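Local coordinates for protein aminoacyl-histidine dipeptidase (PDB 3MRU) that probably hydrolyses dipeptides, Xaa-His dipeptides such as carnosine among them, as a zinc-dependent metallopeptidase of the M20C family, at residues H28-E33 against I81-P85; Y400-K404 against L436-K442. All coordinates share one frame; numbering follows the deposited sequence.

Interaction 1 (H28-E33 against I81-P85); sequences HPSKHE and IDMVP
Met-83 N donates to His-28 O (2.7 Å), joining two loops whose backbones come closest where Pro-29 faces Met-83 and Ser-30 faces Asp-82, with CA atoms of Pro-29 and Met-83 4.6 Å apart. Just past this bond, a type II turn from Pro-29 to His-32 bends the first loop back, Lys-31 taking its left-handed third position (phi 75°). Ser-30 OG, on a short side chain in the turn, donates to Asp-82 OD2 at 2.7 Å, using the anti lone pair of the carboxylate. The other oxygen, Asp-82 OD1, accepts from Glu-149 N, so both oxygens are bonded. Glu-33 lies alongside Asp-82, OE1 4.1 Å from Asp-82 OD1. His-28 presents a ring edge to Ile-81 O; its ND1 bonds Ile-26 O. Met-83 CG, anti to the backbone N (chi1 167°), carries SD over a face of that ring, 4.4 Å from the centroid. Pro-29 CB rests on Pro-85 CB at 4.0 Å, rigid ring against rigid ring. The loop after strand 75-80 follows zinc ligand His-80 directly, and Asp-82 also makes a weak bond to His-80 ND1, consistent with the His-x-Asp motif of M20 peptidases, in which the aspartate stands behind the zinc-binding histidine.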
loop_
_atom_site.group_PDB
_atom_site.type_symbol
_atom_site.label_atom_id
_atom_site.label_comp_id
_atom_site.label_asym_id
_atom_site.label_seq_id
_atom_site.Cartn_x
_atom_site.Cartn_y
_atom_site.Cartn_z
ATOM N N HIS A 28 14.937 -0.847 18.082
ATOM C CA HIS A 28 13.629 -1.423 17.811
ATOM C C HIS A 28 13.242 -1.741 16.342
ATOM O O HIS A 28 12.369 -1.083 15.787
ATOM C CB HIS A 28 12.769 -0.277 18.407
ATOM C CG HIS A 28 12.989 1.068 17.769
ATOM N ND1 HIS A 28 14.177 1.766 17.874
ATOM C CD2 HIS A 28 12.171 1.842 17.017
ATOM C CE1 HIS A 28 14.079 2.904 17.217
ATOM N NE2 HIS A 28 12.875 2.973 16.680
ATOM N N PRO A 29 13.859 -2.770 15.707
ATOM C CA PRO A 29 13.411 -3.120 14.353
ATOM C C PRO A 29 12.180 -3.965 14.528
ATOM O O PRO A 29 11.839 -4.337 15.655
ATOM C CB PRO A 29 14.523 -4.014 13.807
ATOM C CG PRO A 29 15.703 -3.811 14.692
ATOM C CD PRO A 29 15.159 -3.401 16.017
ATOM N N SER A 30 11.518 -4.273 13.417
ATOM C CA SER A 30 10.270 -5.009 13.481
ATOM C C SER A 30 10.544 -6.254 14.280
ATOM O O SER A 30 11.654 -6.805 14.227
ATOM C CB SER A 30 9.741 -5.323 12.087
ATOM O OG SER A 30 9.787 -4.160 11.265
ATOM N N LYS A 31 9.555 -6.649 15.071
ATOM C CA LYS A 31 9.626 -7.868 15.892
ATOM C C LYS A 31 10.526 -7.786 17.162
ATOM O O LYS A 31 10.570 -8.730 17.955
ATOM C CB LYS A 31 9.943 -9.097 15.017
ATOM C CG LYS A 31 8.836 -9.459 13.979
ATOM C CD LYS A 31 7.677 -10.280 14.598
ATOM C CE LYS A 31 7.989 -11.801 14.580
ATOM N NZ LYS A 31 7.189 -12.636 15.560
ATOM N N HIS A 32 11.198 -6.648 17.375
ATOM C CA HIS A 32 12.057 -6.457 18.548
ATOM C C HIS A 32 11.653 -5.246 19.370
ATOM O O HIS A 32 12.452 -4.636 20.075
ATOM C CB HIS A 32 13.496 -6.378 18.105
ATOM C CG HIS A 32 13.988 -7.647 17.491
ATOM N ND1 HIS A 32 13.443 -8.174 16.340
ATOM C CD2 HIS A 32 14.957 -8.508 17.880
ATOM C CE1 HIS A 32 14.067 -9.298 16.035
ATOM N NE2 HIS A 32 14.996 -9.518 16.950
ATOM N N GLU A 33 10.371 -4.930 19.272
ATOM C CA GLU A 33 9.739 -3.876 20.045
ATOM C C GLU A 33 9.956 -3.969 21.549
ATOM O O GLU A 33 10.135 -2.937 22.193
ATOM C CB GLU A 33 8.243 -3.846 19.755
ATOM C CG GLU A 33 7.742 -5.058 18.967
ATOM C CD GLU A 33 7.657 -4.784 17.470
ATOM O OE1 GLU A 33 7.529 -3.601 17.069
ATOM O OE2 GLU A 33 7.694 -5.756 16.688
ATOM N N ILE A 81 5.709 1.266 16.828
ATOM C CA ILE A 81 6.989 1.216 17.579
ATOM C C ILE A 81 8.141 0.711 16.737
ATOM O O ILE A 81 9.244 1.253 16.771
ATOM C CB ILE A 81 6.848 0.308 18.811
ATOM C CG1 ILE A 81 5.833 0.919 19.780
ATOM C CG2 ILE A 81 8.175 0.062 19.461
ATOM C CD1 ILE A 81 5.355 -0.008 20.898
ATOM N N ASP A 82 7.882 -0.338 15.973
ATOM C CA ASP A 82 8.941 -0.918 15.178
ATOM C C ASP A 82 9.428 0.038 14.121
ATOM O O ASP A 82 8.667 0.851 13.594
ATOM C CB ASP A 82 8.522 -2.243 14.558
ATOM C CG ASP A 82 7.584 -2.079 13.409
ATOM O OD1 ASP A 82 6.460 -1.586 13.635
ATOM O OD2 ASP A 82 7.974 -2.468 12.289
ATOM N N MET A 83 10.719 -0.051 13.858
ATOM C CA MET A 83 11.402 0.727 12.852
ATOM C C MET A 83 11.632 -0.267 11.723
ATOM O O MET A 83 11.143 -1.403 11.806
ATOM C CB MET A 83 12.744 1.137 13.445
ATOM C CG MET A 83 13.757 1.689 12.495
ATOM S SD MET A 83 15.242 2.091 13.415
ATOM C CE MET A 83 14.670 3.502 14.343
ATOM N N VAL A 84 12.354 0.125 10.676
ATOM C CA VAL A 84 12.716 -0.808 9.610
ATOM C C VAL A 84 14.227 -0.951 9.486
ATOM O O VAL A 84 14.924 0.050 9.293
ATOM C CB VAL A 84 12.090 -0.348 8.255
ATOM C CG1 VAL A 84 12.631 -1.157 7.069
ATOM C CG2 VAL A 84 10.568 -0.396 8.312
ATOM N N PRO A 85 14.736 -2.204 9.593
ATOM C CA PRO A 85 16.180 -2.462 9.578
ATOM C C PRO A 85 16.796 -2.428 8.182
ATOM O O PRO A 85 16.626 -3.371 7.423
ATOM C CB PRO A 85 16.282 -3.869 10.171
ATOM C CG PRO A 85 14.994 -4.526 9.813
ATOM C CD PRO A 85 13.950 -3.450 9.746
#

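Interaction 2 (Y400-K404 against L436-K442)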
loop_
_atom_site.group_PDB
_atom_site.type_symbol
_atom_site.label_atom_id
_atom_site.label_comp_id
_atom_site.label_asym_id
_atom_site.label_seq_id
_atom_site.Cartn_x
_atom_site.Cartn_y
_atom_site.Cartn_z
ATOM N N TYR A 400 -7.099 -7.989 3.533
ATOM C CA TYR A 400 -6.979 -6.935 4.551
ATOM C C TYR A 400 -7.993 -5.799 4.355
ATOM O O TYR A 400 -8.249 -5.360 3.231
ATOM C CB TYR A 400 -5.554 -6.382 4.601
ATOM C CG TYR A 400 -5.016 -5.892 3.271
ATOM C CD1 TYR A 400 -5.072 -4.533 2.929
ATOM C CD2 TYR A 400 -4.445 -6.782 2.353
ATOM C CE1 TYR A 400 -4.584 -4.073 1.714
ATOM C CE2 TYR A 400 -3.943 -6.326 1.135
ATOM C CZ TYR A 400 -4.020 -4.970 0.830
ATOM O OH TYR A 400 -3.533 -4.510 -0.358
ATOM N N PRO A 401 -8.560 -5.305 5.458
ATOM C CA PRO A 401 -9.642 -4.325 5.408
ATOM C C PRO A 401 -9.252 -2.977 4.825
ATOM O O PRO A 401 -8.103 -2.564 4.906
ATOM C CB PRO A 401 -10.030 -4.157 6.878
ATOM C CG PRO A 401 -8.836 -4.614 7.638
ATOM C CD PRO A 401 -8.205 -5.676 6.838
ATOM N N GLY A 402 -10.234 -2.311 4.227
ATOM C CA GLY A 402 -10.062 -0.971 3.689
ATOM C C GLY A 402 -10.664 0.034 4.645
ATOM O O GLY A 402 -11.273 -0.351 5.648
ATOM N N TRP A 403 -10.501 1.316 4.321
ATOM C CA TRP A 403 -10.956 2.416 5.153
ATOM C C TRP A 403 -11.841 3.360 4.321
ATOM O O TRP A 403 -11.324 4.160 3.525
ATOM C CB TRP A 403 -9.718 3.121 5.726
ATOM C CG TRP A 403 -9.923 4.433 6.459
ATOM C CD1 TRP A 403 -11.052 4.869 7.119
ATOM C CD2 TRP A 403 -8.937 5.457 6.647
ATOM N NE1 TRP A 403 -10.833 6.111 7.660
ATOM C CE2 TRP A 403 -9.543 6.493 7.399
ATOM C CE3 TRP A 403 -7.597 5.601 6.244
ATOM C CZ2 TRP A 403 -8.857 7.656 7.756
ATOM C CZ3 TRP A 403 -6.918 6.757 6.589
ATOM C CH2 TRP A 403 -7.550 7.769 7.346
ATOM N N LYS A 404 -13.167 3.271 4.497
ATOM C CA LYS A 404 -14.074 4.066 3.668
ATOM C C LYS A 404 -14.087 5.537 4.063
ATOM O O LYS A 404 -14.281 5.864 5.228
ATOM C CB LYS A 404 -15.495 3.454 3.600
ATOM C CG LYS A 404 -16.537 3.893 4.661
ATOM C CD LYS A 404 -17.837 3.074 4.574
ATOM C CE LYS A 404 -17.541 1.590 4.827
ATOM N NZ LYS A 404 -18.744 0.739 5.088
ATOM N N LEU A 436 -2.823 0.951 4.491
ATOM C CA LEU A 436 -2.221 1.650 5.614
ATOM C C LEU A 436 -2.741 1.035 6.912
ATOM O O LEU A 436 -3.899 0.607 6.984
ATOM C CB LEU A 436 -2.601 3.127 5.617
ATOM C CG LEU A 436 -2.559 4.049 4.402
ATOM C CD1 LEU A 436 -3.130 5.394 4.839
ATOM C CD2 LEU A 436 -1.180 4.225 3.785
ATOM N N GLU A 437 -1.882 1.026 7.935
ATOM C CA GLU A 437 -2.207 0.513 9.257
ATOM C C GLU A 437 -3.552 1.005 9.778
ATOM O O GLU A 437 -4.355 0.219 10.262
ATOM C CB GLU A 437 -1.110 0.916 10.224
ATOM C CG GLU A 437 -1.237 0.361 11.635
ATOM C CD GLU A 437 0.071 0.502 12.387
ATOM O OE1 GLU A 437 0.568 1.655 12.489
ATOM O OE2 GLU A 437 0.616 -0.541 12.842
ATOM N N CYS A 438 -3.817 2.299 9.677
ATOM C CA CYS A 438 -5.107 2.810 10.166
ATOM C C CYS A 438 -6.340 2.182 9.489
ATOM O O CYS A 438 -7.472 2.353 9.955
ATOM C CB CYS A 438 -5.175 4.354 10.145
ATOM S SG CYS A 438 -4.693 5.149 8.586
ATOM N N GLY A 439 -6.117 1.464 8.392
ATOM C CA GLY A 439 -7.188 0.725 7.739
ATOM C C GLY A 439 -7.662 -0.379 8.663
ATOM O O GLY A 439 -8.832 -0.392 9.082
ATOM N N LEU A 440 -6.736 -1.281 9.005
ATOM C CA LEU A 440 -7.021 -2.403 9.887
ATOM C C LEU A 440 -7.747 -1.945 11.137
ATOM O O LEU A 440 -8.461 -2.726 11.766
ATOM C CB LEU A 440 -5.745 -3.151 10.250
ATOM C CG LEU A 440 -5.131 -4.033 9.161
ATOM C CD1 LEU A 440 -4.664 -3.228 7.971
ATOM C CD2 LEU A 440 -3.979 -4.874 9.694
ATOM N N PHE A 441 -7.587 -0.667 11.473
ATOM C CA PHE A 441 -8.251 -0.100 12.649
ATOM C C PHE A 441 -9.743 -0.024 12.479
ATOM O O PHE A 441 -10.453 0.092 13.474
ATOM C CB PHE A 441 -7.732 1.300 13.023
ATOM C CG PHE A 441 -6.286 1.331 13.449
ATOM C CD1 PHE A 441 -5.542 2.484 13.287
ATOM C CD2 PHE A 441 -5.674 0.211 14.004
ATOM C CE1 PHE A 441 -4.223 2.522 13.662
ATOM C CE2 PHE A 441 -4.355 0.239 14.376
ATOM C CZ PHE A 441 -3.623 1.395 14.204
ATOM N N LYS A 442 -10.218 -0.069 11.230
ATOM C CA LYS A 442 -11.659 -0.003 10.982
ATOM C C LYS A 442 -12.388 -1.323 11.188
ATOM O O LYS A 442 -13.613 -1.316 11.316
ATOM C CB LYS A 442 -11.993 0.495 9.571
ATOM C CG LYS A 442 -11.969 2.015 9.408
ATOM C CD LYS A 442 -12.984 2.729 10.293
ATOM C CE LYS A 442 -14.264 3.057 9.552
ATOM N NZ LYS A 442 -14.968 4.229 10.160
#
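Pro-401 CG pushes against the short helical turn 437-440 at Leu-440, 3.6 Å from its CA and 4.0 Å from its CG, the two side chains crossing at about a right angle. The compact proline ring makes a blunt knob, and the leucine, though its CB starts away from the loop, swings its branched end back beside it (chi1 -74°). Gly-439 forms the hollow next to this: with no side chain, it lets Trp-403 CB settle 4.0 Å from its CA. Trp-403 is the large bump. With CG anti to the backbone N (chi1 171°), its indole reaches along the helical turn, and its six-membered ring meets Cys-438 SG obliquely, the sulfur 4.2 Å from the ring centroid and 42° off the normal. A small, polarisable thiol suits this close fit. Leu-436 CD1 meets the same ring at its edge, 4.4 Å from CZ3. At the other end of the indole, Lys-442 lays its aliphatic chain across, CG 3.8 Å from Trp-403 CD1, while its NZ goes on to bond Pro-446 O and Met-448 O. The two segments meet by van der Waals and sulfur-aromatic contact, without a hydrogen bond between them. The loop leaving strand 393-400 is tied by its backbone to strand 181-199, whose Tyr-181 and Cys-184 touch the indole, and Met-450 of strand 449-452 packs against both Trp-403 and Cys-438.

How the interactions relate
Interactions 1 and 2 approach the dinuclear zinc site from separate parts of the chain: their centres are 21 Å apart, their nearest atoms about 6 Å, and they do not touch. Glu-149, seen to bind zinc in a structure of this protein though not in this model, is near both, its side chain about 4 Å from that of Asp-82 in interaction 1 and about 6 Å from that of Leu-436 in interaction 2. From a bound zinc ion, the Asp-82 side chain is about 7 Å away and that of Leu-436 about 8 Å. The first contact is largely polar near the metal; the second is mainly apolar, Leu-436 also nearing the ligand Asp-173, about 6 Å between side chains.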